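Local coordinates for protein STIV B116 (Sulfolobus turreted icosahedral virus, PDB 2J85) that probably binds DNA, and is a small protein of a family highly conserved in diverse crenarchaeal viruses, with two copies in the assembly, at residues A[3-9]-A[79-85]; A[46-52]-A[66-71]; A[86-90]-A[104-109]. All coordinates share one frame; numbering follows the deposited sequence.

Contact 1 (A[3-9]-A[79-85])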
loop_
_atom_site.group_PDB
_atom_site.type_symbol
_atom_site.label_atom_id
_atom_site.label_comp_id
_atom_site.label_asym_id
_atom_site.label_seq_id
_atom_site.Cartn_x
_atom_site.Cartn_y
_atom_site.Cartn_z
ATOM N N LYS A 3 -8.621 -14.165 10.841
ATOM C CA LYS A 3 -8.867 -12.819 11.326
ATOM C C LYS A 3 -9.289 -11.879 10.185
ATOM O O LYS A 3 -9.007 -12.130 8.996
ATOM C CB LYS A 3 -7.612 -12.278 12.015
ATOM C CG LYS A 3 -6.866 -13.322 12.893
ATOM C CD LYS A 3 -5.882 -12.687 13.883
ATOM C CE LYS A 3 -4.659 -13.594 14.219
ATOM N NZ LYS A 3 -3.507 -13.322 13.282
ATOM N N VAL A 4 -9.986 -10.808 10.559
ATOM C CA VAL A 4 -10.328 -9.740 9.633
ATOM C C VAL A 4 -9.866 -8.391 10.191
ATOM O O VAL A 4 -10.460 -7.838 11.119
ATOM C CB VAL A 4 -11.823 -9.710 9.348
ATOM C CG1 VAL A 4 -12.123 -8.638 8.336
ATOM C CG2 VAL A 4 -12.301 -11.077 8.871
ATOM N N PHE A 5 -8.795 -7.854 9.628
ATOM C CA PHE A 5 -8.276 -6.586 10.092
ATOM C C PHE A 5 -9.034 -5.395 9.502
ATOM O O PHE A 5 -9.235 -5.307 8.284
ATOM C CB PHE A 5 -6.794 -6.500 9.751
ATOM C CG PHE A 5 -5.957 -7.549 10.437
ATOM C CD1 PHE A 5 -5.660 -8.754 9.798
ATOM C CD2 PHE A 5 -5.478 -7.339 11.711
ATOM C CE1 PHE A 5 -4.871 -9.719 10.423
ATOM C CE2 PHE A 5 -4.680 -8.302 12.344
ATOM C CZ PHE A 5 -4.388 -9.485 11.711
ATOM N N LEU A 6 -9.463 -4.483 10.368
ATOM C CA LEU A 6 -10.008 -3.214 9.939
ATOM C C LEU A 6 -8.884 -2.171 9.927
ATOM O O LEU A 6 -8.294 -1.869 10.966
ATOM C CB LEU A 6 -11.115 -2.777 10.884
ATOM C CG LEU A 6 -11.772 -1.450 10.507
ATOM C CD1 LEU A 6 -12.527 -1.627 9.163
ATOM C CD2 LEU A 6 -12.674 -0.959 11.627
ATOM N N THR A 7 -8.596 -1.625 8.746
ATOM C CA THR A 7 -7.467 -0.713 8.560
ATOM C C THR A 7 -7.886 0.485 7.722
ATOM O O THR A 7 -8.827 0.405 6.918
ATOM C CB THR A 7 -6.265 -1.393 7.822
ATOM O OG1 THR A 7 -6.618 -1.642 6.464
ATOM C CG2 THR A 7 -5.915 -2.701 8.439
ATOM N N ASN A 8 -7.150 1.581 7.911
ATOM C CA ASN A 8 -7.301 2.761 7.082
ATOM C C ASN A 8 -6.226 2.855 6.001
ATOM O O ASN A 8 -6.110 3.875 5.335
ATOM C CB ASN A 8 -7.334 4.022 7.939
ATOM C CG ASN A 8 -5.989 4.386 8.519
ATOM O OD1 ASN A 8 -4.978 3.763 8.224
ATOM N ND2 ASN A 8 -5.979 5.406 9.368
ATOM N N ALA A 9 -5.464 1.773 5.832
ATOM C CA ALA A 9 -4.419 1.687 4.828
ATOM C C ALA A 9 -4.186 0.249 4.384
ATOM O O ALA A 9 -4.485 -0.683 5.115
ATOM C CB ALA A 9 -3.114 2.284 5.389
ATOM N N ASP A 79 -6.223 -14.850 6.645
ATOM C CA ASP A 79 -6.717 -13.544 7.061
ATOM C C ASP A 79 -7.067 -12.650 5.890
ATOM O O ASP A 79 -6.574 -12.820 4.763
ATOM C CB ASP A 79 -5.667 -12.797 7.878
ATOM C CG ASP A 79 -5.220 -13.566 9.119
ATOM O OD1 ASP A 79 -6.006 -14.367 9.685
ATOM O OD2 ASP A 79 -4.067 -13.354 9.525
ATOM N N GLU A 80 -7.917 -11.677 6.190
ATOM C CA GLU A 80 -8.330 -10.666 5.233
ATOM C C GLU A 80 -8.336 -9.298 5.904
ATOM O O GLU A 80 -8.190 -9.184 7.107
ATOM C CB GLU A 80 -9.689 -11.012 4.603
ATOM C CG GLU A 80 -10.788 -11.322 5.561
ATOM C CD GLU A 80 -12.180 -11.029 4.977
ATOM O OE1 GLU A 80 -12.321 -10.003 4.268
ATOM O OE2 GLU A 80 -13.134 -11.795 5.257
ATOM N N ALA A 81 -8.449 -8.260 5.107
ATOM C CA ALA A 81 -8.567 -6.913 5.628
ATOM C C ALA A 81 -9.791 -6.226 4.997
ATOM O O ALA A 81 -10.172 -6.521 3.854
ATOM C CB ALA A 81 -7.251 -6.115 5.375
ATOM N N LEU A 82 -10.445 -5.379 5.791
ATOM C CA LEU A 82 -11.502 -4.468 5.318
ATOM C C LEU A 82 -10.903 -3.107 5.459
ATOM O O LEU A 82 -10.481 -2.722 6.557
ATOM C CB LEU A 82 -12.756 -4.552 6.191
ATOM C CG LEU A 82 -13.585 -5.809 6.026
ATOM C CD1 LEU A 82 -14.578 -6.021 7.221
ATOM C CD2 LEU A 82 -14.290 -5.786 4.638
ATOM N N ILE A 83 -10.819 -2.383 4.355
ATOM C CA ILE A 83 -10.023 -1.171 4.324
ATOM C C ILE A 83 -10.872 0.066 4.008
ATOM O O ILE A 83 -11.694 0.039 3.101
ATOM C CB ILE A 83 -8.841 -1.304 3.327
ATOM C CG1 ILE A 83 -8.112 -2.637 3.571
ATOM C CG2 ILE A 83 -7.922 -0.051 3.427
ATOM C CD1 ILE A 83 -6.805 -2.855 2.817
ATOM N N ILE A 84 -10.662 1.134 4.789
ATOM C CA ILE A 84 -11.218 2.458 4.493
ATOM C C ILE A 84 -10.064 3.401 4.109
ATOM O O ILE A 84 -9.120 3.603 4.884
ATOM C CB ILE A 84 -12.041 3.052 5.675
ATOM C CG1 ILE A 84 -12.651 4.412 5.275
ATOM C CG2 ILE A 84 -11.193 3.167 6.934
ATOM C CD1 ILE A 84 -13.540 5.078 6.350
HETATM N N MSE A 85 -10.160 3.972 2.908
HETATM C CA MSE A 85 -9.132 4.851 2.386
HETATM C C MSE A 85 -9.696 6.254 2.294
HETATM O O MSE A 85 -10.651 6.492 1.573
HETATM C CB MSE A 85 -8.688 4.389 1.003
HETATM C CG MSE A 85 -8.304 2.926 0.924
HETATM SE SE MSE A 85 -6.404 2.580 0.680
HETATM C CE MSE A 85 -5.845 3.648 2.233
#

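Contact 2 (A[46-52]-A[66-71])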
loop_
_atom_site.group_PDB
_atom_site.type_symbol
_atom_site.label_atom_id
_atom_site.label_comp_id
_atom_site.label_asym_id
_atom_site.label_seq_id
_atom_site.Cartn_x
_atom_site.Cartn_y
_atom_site.Cartn_z
ATOM N N ILE A 46 -10.418 -7.809 13.904
ATOM C CA ILE A 46 -9.433 -7.119 14.716
ATOM C C ILE A 46 -9.381 -5.706 14.184
ATOM O O ILE A 46 -9.099 -5.500 13.020
ATOM C CB ILE A 46 -8.068 -7.773 14.609
ATOM C CG1 ILE A 46 -8.135 -9.221 15.122
ATOM C CG2 ILE A 46 -6.997 -6.964 15.391
ATOM C CD1 ILE A 46 -6.756 -9.918 15.118
ATOM N N ASN A 47 -9.674 -4.743 15.039
ATOM C CA ASN A 47 -9.677 -3.328 14.698
ATOM C C ASN A 47 -8.275 -2.770 14.835
ATOM O O ASN A 47 -7.686 -2.830 15.907
ATOM C CB ASN A 47 -10.613 -2.565 15.648
ATOM C CG ASN A 47 -10.563 -1.071 15.447
ATOM O OD1 ASN A 47 -10.333 -0.582 14.330
ATOM N ND2 ASN A 47 -10.789 -0.324 16.534
ATOM N N ALA A 48 -7.756 -2.224 13.747
ATOM C CA ALA A 48 -6.404 -1.663 13.702
ATOM C C ALA A 48 -6.428 -0.204 13.234
ATOM O O ALA A 48 -5.444 0.288 12.704
ATOM C CB ALA A 48 -5.526 -2.507 12.770
ATOM N N ILE A 49 -7.555 0.477 13.390
ATOM C CA ILE A 49 -7.617 1.904 13.101
ATOM C C ILE A 49 -7.211 2.628 14.364
ATOM O O ILE A 49 -7.909 2.556 15.396
ATOM C CB ILE A 49 -9.007 2.344 12.625
ATOM C CG1 ILE A 49 -9.209 1.886 11.166
ATOM C CG2 ILE A 49 -9.149 3.861 12.726
ATOM C CD1 ILE A 49 -10.614 1.953 10.696
ATOM N N GLY A 50 -6.058 3.294 14.280
ATOM C CA GLY A 50 -5.415 3.920 15.431
ATOM C C GLY A 50 -5.864 5.329 15.792
ATOM O O GLY A 50 -5.507 5.819 16.856
ATOM N N HIS A 51 -6.640 5.984 14.928
ATOM C CA HIS A 51 -7.030 7.389 15.154
ATOM C C HIS A 51 -8.536 7.607 15.340
ATOM O O HIS A 51 -9.359 7.029 14.625
ATOM C CB HIS A 51 -6.519 8.254 14.008
ATOM C CG HIS A 51 -5.031 8.216 13.859
ATOM N ND1 HIS A 51 -4.185 8.949 14.665
ATOM C CD2 HIS A 51 -4.236 7.505 13.024
ATOM C CE1 HIS A 51 -2.935 8.701 14.321
ATOM N NE2 HIS A 51 -2.938 7.829 13.329
ATOM N N ASP A 52 -8.867 8.467 16.305
ATOM C CA ASP A 52 -10.260 8.792 16.657
ATOM C C ASP A 52 -11.059 9.401 15.495
ATOM O O ASP A 52 -12.259 9.153 15.379
ATOM C CB ASP A 52 -10.308 9.740 17.877
ATOM C CG ASP A 52 -10.379 8.995 19.220
ATOM O OD1 ASP A 52 -10.854 7.835 19.261
ATOM O OD2 ASP A 52 -9.985 9.587 20.253
ATOM N N LEU A 66 -16.892 1.478 17.647
ATOM C CA LEU A 66 -15.480 1.132 17.726
ATOM C C LEU A 66 -14.743 2.189 18.493
ATOM O O LEU A 66 -15.073 3.365 18.403
ATOM C CB LEU A 66 -14.853 1.014 16.330
ATOM C CG LEU A 66 -15.447 -0.060 15.408
ATOM C CD1 LEU A 66 -15.003 0.178 13.975
ATOM C CD2 LEU A 66 -15.092 -1.457 15.890
ATOM N N GLN A 67 -13.737 1.743 19.238
ATOM C CA GLN A 67 -12.752 2.611 19.861
ATOM C C GLN A 67 -11.420 2.370 19.158
ATOM O O GLN A 67 -11.180 1.281 18.634
ATOM C CB GLN A 67 -12.658 2.301 21.350
ATOM C CG GLN A 67 -13.846 2.796 22.147
ATOM C CD GLN A 67 -13.817 2.354 23.612
ATOM O OE1 GLN A 67 -14.656 1.581 24.048
ATOM N NE2 GLN A 67 -12.845 2.838 24.362
ATOM N N LYS A 68 -10.564 3.387 19.122
ATOM C CA LYS A 68 -9.280 3.269 18.436
ATOM C C LYS A 68 -8.402 2.183 19.058
ATOM O O LYS A 68 -8.476 1.899 20.267
ATOM C CB LYS A 68 -8.524 4.610 18.383
ATOM C CG LYS A 68 -8.125 5.206 19.736
ATOM C CD LYS A 68 -7.001 6.207 19.556
ATOM C CE LYS A 68 -6.778 7.074 20.775
ATOM N NZ LYS A 68 -5.919 8.258 20.437
ATOM N N ASN A 69 -7.574 1.577 18.217
ATOM C CA ASN A 69 -6.739 0.472 18.638
ATOM C C ASN A 69 -5.529 0.393 17.718
ATOM O O ASN A 69 -5.687 0.254 16.505
ATOM C CB ASN A 69 -7.558 -0.820 18.599
ATOM C CG ASN A 69 -6.824 -2.014 19.194
ATOM O OD1 ASN A 69 -6.145 -1.907 20.224
ATOM N ND2 ASN A 69 -6.979 -3.173 18.554
ATOM N N ARG A 70 -4.336 0.507 18.293
ATOM C CA ARG A 70 -3.091 0.320 17.557
ATOM C C ARG A 70 -2.645 -1.141 17.575
ATOM O O ARG A 70 -2.504 -1.762 18.621
ATOM C CB ARG A 70 -1.966 1.213 18.102
ATOM C CG ARG A 70 -1.945 2.617 17.479
ATOM C CD ARG A 70 -0.570 3.265 17.617
ATOM N NE ARG A 70 -0.107 3.322 19.004
ATOM C CZ ARG A 70 1.135 3.637 19.375
ATOM N NH1 ARG A 70 2.074 3.916 18.469
ATOM N NH2 ARG A 70 1.449 3.674 20.664
ATOM N N VAL A 71 -2.408 -1.658 16.382
ATOM C CA VAL A 71 -2.118 -3.051 16.140
ATOM C C VAL A 71 -1.182 -2.988 14.955
ATOM O O VAL A 71 -1.425 -2.233 14.015
ATOM C CB VAL A 71 -3.416 -3.810 15.711
ATOM C CG1 VAL A 71 -3.108 -5.238 15.207
ATOM C CG2 VAL A 71 -4.426 -3.825 16.835
#

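Contact 3 (A[86-90]-A[104-109])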
loop_
_atom_site.group_PDB
_atom_site.type_symbol
_atom_site.label_atom_id
_atom_site.label_comp_id
_atom_site.label_asym_id
_atom_site.label_seq_id
_atom_site.Cartn_x
_atom_site.Cartn_y
_atom_site.Cartn_z
ATOM N N ILE A 86 -9.105 7.177 3.038
ATOM C CA ILE A 86 -9.451 8.590 2.929
ATOM C C ILE A 86 -8.303 9.326 2.233
ATOM O O ILE A 86 -7.151 9.145 2.602
ATOM C CB ILE A 86 -9.742 9.193 4.325
ATOM C CG1 ILE A 86 -10.757 8.308 5.073
ATOM C CG2 ILE A 86 -10.276 10.616 4.195
ATOM C CD1 ILE A 86 -10.823 8.556 6.569
ATOM N N SER A 87 -8.627 10.116 1.206
ATOM C CA SER A 87 -7.642 11.005 0.538
ATOM C C SER A 87 -7.182 12.148 1.469
ATOM O O SER A 87 -6.010 12.217 1.858
ATOM C CB SER A 87 -8.184 11.621 -0.772
ATOM O OG SER A 87 -9.422 11.076 -1.185
ATOM N N GLN A 88 -8.108 13.038 1.817
ATOM C CA GLN A 88 -7.792 14.172 2.684
ATOM C C GLN A 88 -7.507 13.681 4.102
ATOM O O GLN A 88 -8.103 12.697 4.553
ATOM C CB GLN A 88 -8.942 15.194 2.691
ATOM C CG GLN A 88 -10.228 14.775 3.458
ATOM C CD GLN A 88 -11.311 15.875 3.445
ATOM O OE1 GLN A 88 -11.577 16.495 2.403
ATOM N NE2 GLN A 88 -11.923 16.127 4.607
ATOM N N ARG A 89 -6.598 14.360 4.799
ATOM C CA ARG A 89 -6.329 14.057 6.203
ATOM C C ARG A 89 -7.402 14.727 7.058
ATOM O O ARG A 89 -7.423 15.954 7.170
ATOM C CB ARG A 89 -4.939 14.552 6.616
ATOM C CG ARG A 89 -3.781 13.838 5.929
ATOM C CD ARG A 89 -2.447 14.567 6.163
ATOM N NE ARG A 89 -1.362 14.003 5.356
ATOM C CZ ARG A 89 -0.098 14.428 5.365
ATOM N NH1 ARG A 89 0.280 15.440 6.146
ATOM N NH2 ARG A 89 0.801 13.837 4.580
ATOM N N LEU A 90 -8.284 13.919 7.650
ATOM C CA LEU A 90 -9.394 14.405 8.488
ATOM C C LEU A 90 -8.953 15.312 9.653
ATOM O O LEU A 90 -7.900 15.097 10.256
ATOM C CB LEU A 90 -10.164 13.215 9.081
ATOM C CG LEU A 90 -10.915 12.248 8.163
ATOM C CD1 LEU A 90 -11.413 11.063 8.977
ATOM C CD2 LEU A 90 -12.070 12.935 7.444
HETATM N N MSE A 104 -18.402 13.355 0.943
HETATM C CA MSE A 104 -17.047 12.863 0.744
HETATM C C MSE A 104 -17.060 11.587 -0.079
HETATM O O MSE A 104 -16.286 11.445 -1.030
HETATM C CB MSE A 104 -16.378 12.587 2.086
HETATM C CG MSE A 104 -15.986 13.834 2.831
HETATM SE SE MSE A 104 -15.074 13.457 4.517
HETATM C CE MSE A 104 -13.479 12.554 3.822
ATOM N N TYR A 105 -17.956 10.669 0.282
ATOM C CA TYR A 105 -18.046 9.380 -0.403
ATOM C C TYR A 105 -18.477 9.556 -1.864
ATOM O O TYR A 105 -17.823 9.022 -2.765
ATOM C CB TYR A 105 -18.980 8.420 0.347
ATOM C CG TYR A 105 -19.262 7.135 -0.397
ATOM C CD1 TYR A 105 -18.279 6.162 -0.559
ATOM C CD2 TYR A 105 -20.520 6.890 -0.940
ATOM C CE1 TYR A 105 -18.543 4.974 -1.250
ATOM C CE2 TYR A 105 -20.799 5.710 -1.622
ATOM C CZ TYR A 105 -19.810 4.754 -1.778
ATOM O OH TYR A 105 -20.115 3.601 -2.468
ATOM N N ARG A 106 -19.549 10.314 -2.099
ATOM C CA ARG A 106 -20.001 10.585 -3.465
ATOM C C ARG A 106 -18.944 11.372 -4.254
ATOM O O ARG A 106 -18.797 11.176 -5.466
ATOM C CB ARG A 106 -21.341 11.331 -3.474
ATOM C CG ARG A 106 -21.873 11.621 -4.894
ATOM C CD ARG A 106 -23.412 11.779 -4.976
ATOM N NE ARG A 106 -24.116 10.584 -4.506
ATOM C CZ ARG A 106 -25.433 10.392 -4.570
ATOM N NH1 ARG A 106 -26.232 11.311 -5.107
ATOM N NH2 ARG A 106 -25.956 9.263 -4.094
ATOM N N GLN A 107 -18.205 12.248 -3.567
ATOM C CA GLN A 107 -17.112 13.010 -4.197
ATOM C C GLN A 107 -15.866 12.156 -4.477
ATOM O O GLN A 107 -14.932 12.612 -5.139
ATOM C CB GLN A 107 -16.695 14.187 -3.314
ATOM C CG GLN A 107 -17.690 15.316 -3.212
ATOM C CD GLN A 107 -17.148 16.437 -2.345
ATOM O OE1 GLN A 107 -16.098 17.011 -2.643
ATOM N NE2 GLN A 107 -17.849 16.744 -1.262
ATOM N N GLY A 108 -15.837 10.937 -3.946
ATOM C CA GLY A 108 -14.720 10.023 -4.173
ATOM C C GLY A 108 -13.566 10.254 -3.219
ATOM O O GLY A 108 -12.461 9.786 -3.464
ATOM N N LYS A 109 -13.827 10.959 -2.122
ATOM C CA LYS A 109 -12.819 11.201 -1.092
ATOM C C LYS A 109 -12.726 10.042 -0.072
ATOM O O LYS A 109 -11.740 9.936 0.666
ATOM C CB LYS A 109 -13.102 12.537 -0.395
ATOM C CG LYS A 109 -13.018 13.741 -1.325
ATOM C CD LYS A 109 -13.840 14.932 -0.800
ATOM C CE LYS A 109 -13.294 16.311 -1.255
ATOM N NZ LYS A 109 -12.483 16.999 -0.206
#

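Contact 1 (A[3-9]-A[79-85])
V4 lies alongside E80, and two residues on L6 crosses L82, on one face of a parallel strand pair in the middle of a mixed five-stranded beta sheet. F5, A81, T7 and I83 occupy the other face. F5 and T7 give both their N and their O to the neighbouring strand, at E80, L82 and I84, and K3 O takes E80 N; F5 O receives L82 N at 2.8 Å. V4 and E80 point the same way, and V4 CG2 rests on CG of E80 at 3.6 Å, so that this methylene and the near side of the carboxylate lie along the valine. The other branch, V4 CG1, held anti to the backbone N (chi1 -177°), touches L82 CD1 at 3.8 Å. Branched apolar residues suit this face, where I84 farther along packs against helix 52-62. On the opposite face the small A81 sits beside F5, whose ring swings away toward the start of the strand. There D79 comes to the edge of the ring with its carboxylate turned 79° from the ring plane, and OD2 stands 3.8 Å from F5 CE1. The same carboxylate joins the two strand beginnings: OD1 accepts K3 N at 2.9 Å from above its plane, OD2 is bonded to the backbone N of N76, and K3 NZ makes no more than a long salt bridge to it. I83 is covered by F10 and, from the second subunit, by I12. T7 suits its place beside I83 because its hydroxyl is satisfied within its own segment: chi1 of 69° sets OG1 between the backbone N and the carbonyl carbon, and from there it donates to A9 O at 2.7 Å while lying 3.4 Å from I83 CG1.

Contact 2 (A[46-52]-A[66-71])
K68 lays its long chain across the turn 49-52, and N69, the next residue, bonds that turn to the loop 66-71. The lysine can be followed outward. Its CB lies near two carbonyl oxygens, 3.6 Å from G50 O and slightly farther from I49 O. With chi1 at 63°, CG stands between the backbone N and the carbonyl carbon and the rest of the chain runs out extended; CG passes D52 OD1. CD then comes tight against G50 O, CE nears D52 OD2, and NZ ends 4.3 Å from that oxygen, opposite charges beyond salt-bridge distance. A flexible, solvent-facing lysine suits such a place, since its methylenes can lie on the backbone while the ammonium stays near the acidic group. N69 supplies the specific bonds. Its backbone N donates to I49 O at 3.0 Å from above the carbonyl plane, and its side-chain ND2 reaches N47 O at 2.8 Å, arriving almost end-on to the carbonyl. An asparagine is well fitted here, because its short amide can reach a main-chain acceptor close by. N47 fixes the turn from within its own segment: OD1 accepts I49 N at 3.1 Å, an Asx turn over 47-49. Its ND2 lies 2.7 Å from Q67 O, at an angle too poor for a hydrogen bond. Small apolar contacts finish the seam, with A48 CB 3.8 Å from V71 CB and I46 lying near V71 CG1. The loop thus runs past the outer side of strand 45-47, which is an outermost strand of the sheet within the chain. I49 and L66 turn inward onto L6 of strand 4-7, and the segment continues through H51, the N-cap residue, into helix 52-62, whose I55 touches both N47 and I49.

Contact 3 (A[86-90]-A[104-109])
S87 and K109 are joined through K109 O, which accepts two hydrogen bonds, one from the backbone N of S87 and one from its hydroxyl OG, each at 3.2 Å. A nearly eclipsed chi1 of -9° swings OG back to the same oxygen that the serine's backbone N uses, which it meets at a markedly bent angle. A second polar pair lies at the surface: K109 bends at its last torsion, chi4 -100°, and brings NZ to Q88 OE1 at 2.8 Å. The neutral amide oxygen gives the ammonium an acceptor without a full charge.

The apolar contacts gather at one methyl. M104, a selenomethionine, lies on the inner side of its helix and places CE against I86 CG2 at 3.8 Å, L90 CD2 at 3.9 Å, and CG and the amide end of Q88, which it crosses at about a right angle. A long, unbranched side chain suits the span from helix to loop. L90 in turn reaches S53 and L57 of helix 52-62.

Backbone bonds close the helix end. G108 has positive phi, 84°, a value glycine takes readily because it has no CB, and K109 N bonds back to M104 O at 2.7 Å, with G108 N returning to Y105 O. This is a Schellman motif, ending helix 98-106 and turning the chain into strand 110-117, the antiparallel neighbour of strand 80-86.

Contact 1 is the buried core: two central, parallel strands joined by regular backbone bonds and mostly apolar faces. Contacts 2 and 3 lie at the surface, where loops are held by a few backbone and side-chain bonds, with K68 packing and K109 bonded to an amide. Contact 2 shares the sheet with contact 1, since strand 45-47 bonds to strand 4-7 through V4 O to I46 N and L6 O to A48 N, and L66 packs on L6; its segments are nested within the loop that contact 1 closes. Contact 3 begins where strand 80-86 runs out of contact 1, about 18 Å from it between centres, and does not touch contact 2. Helix 52-62 receives side chains from all three.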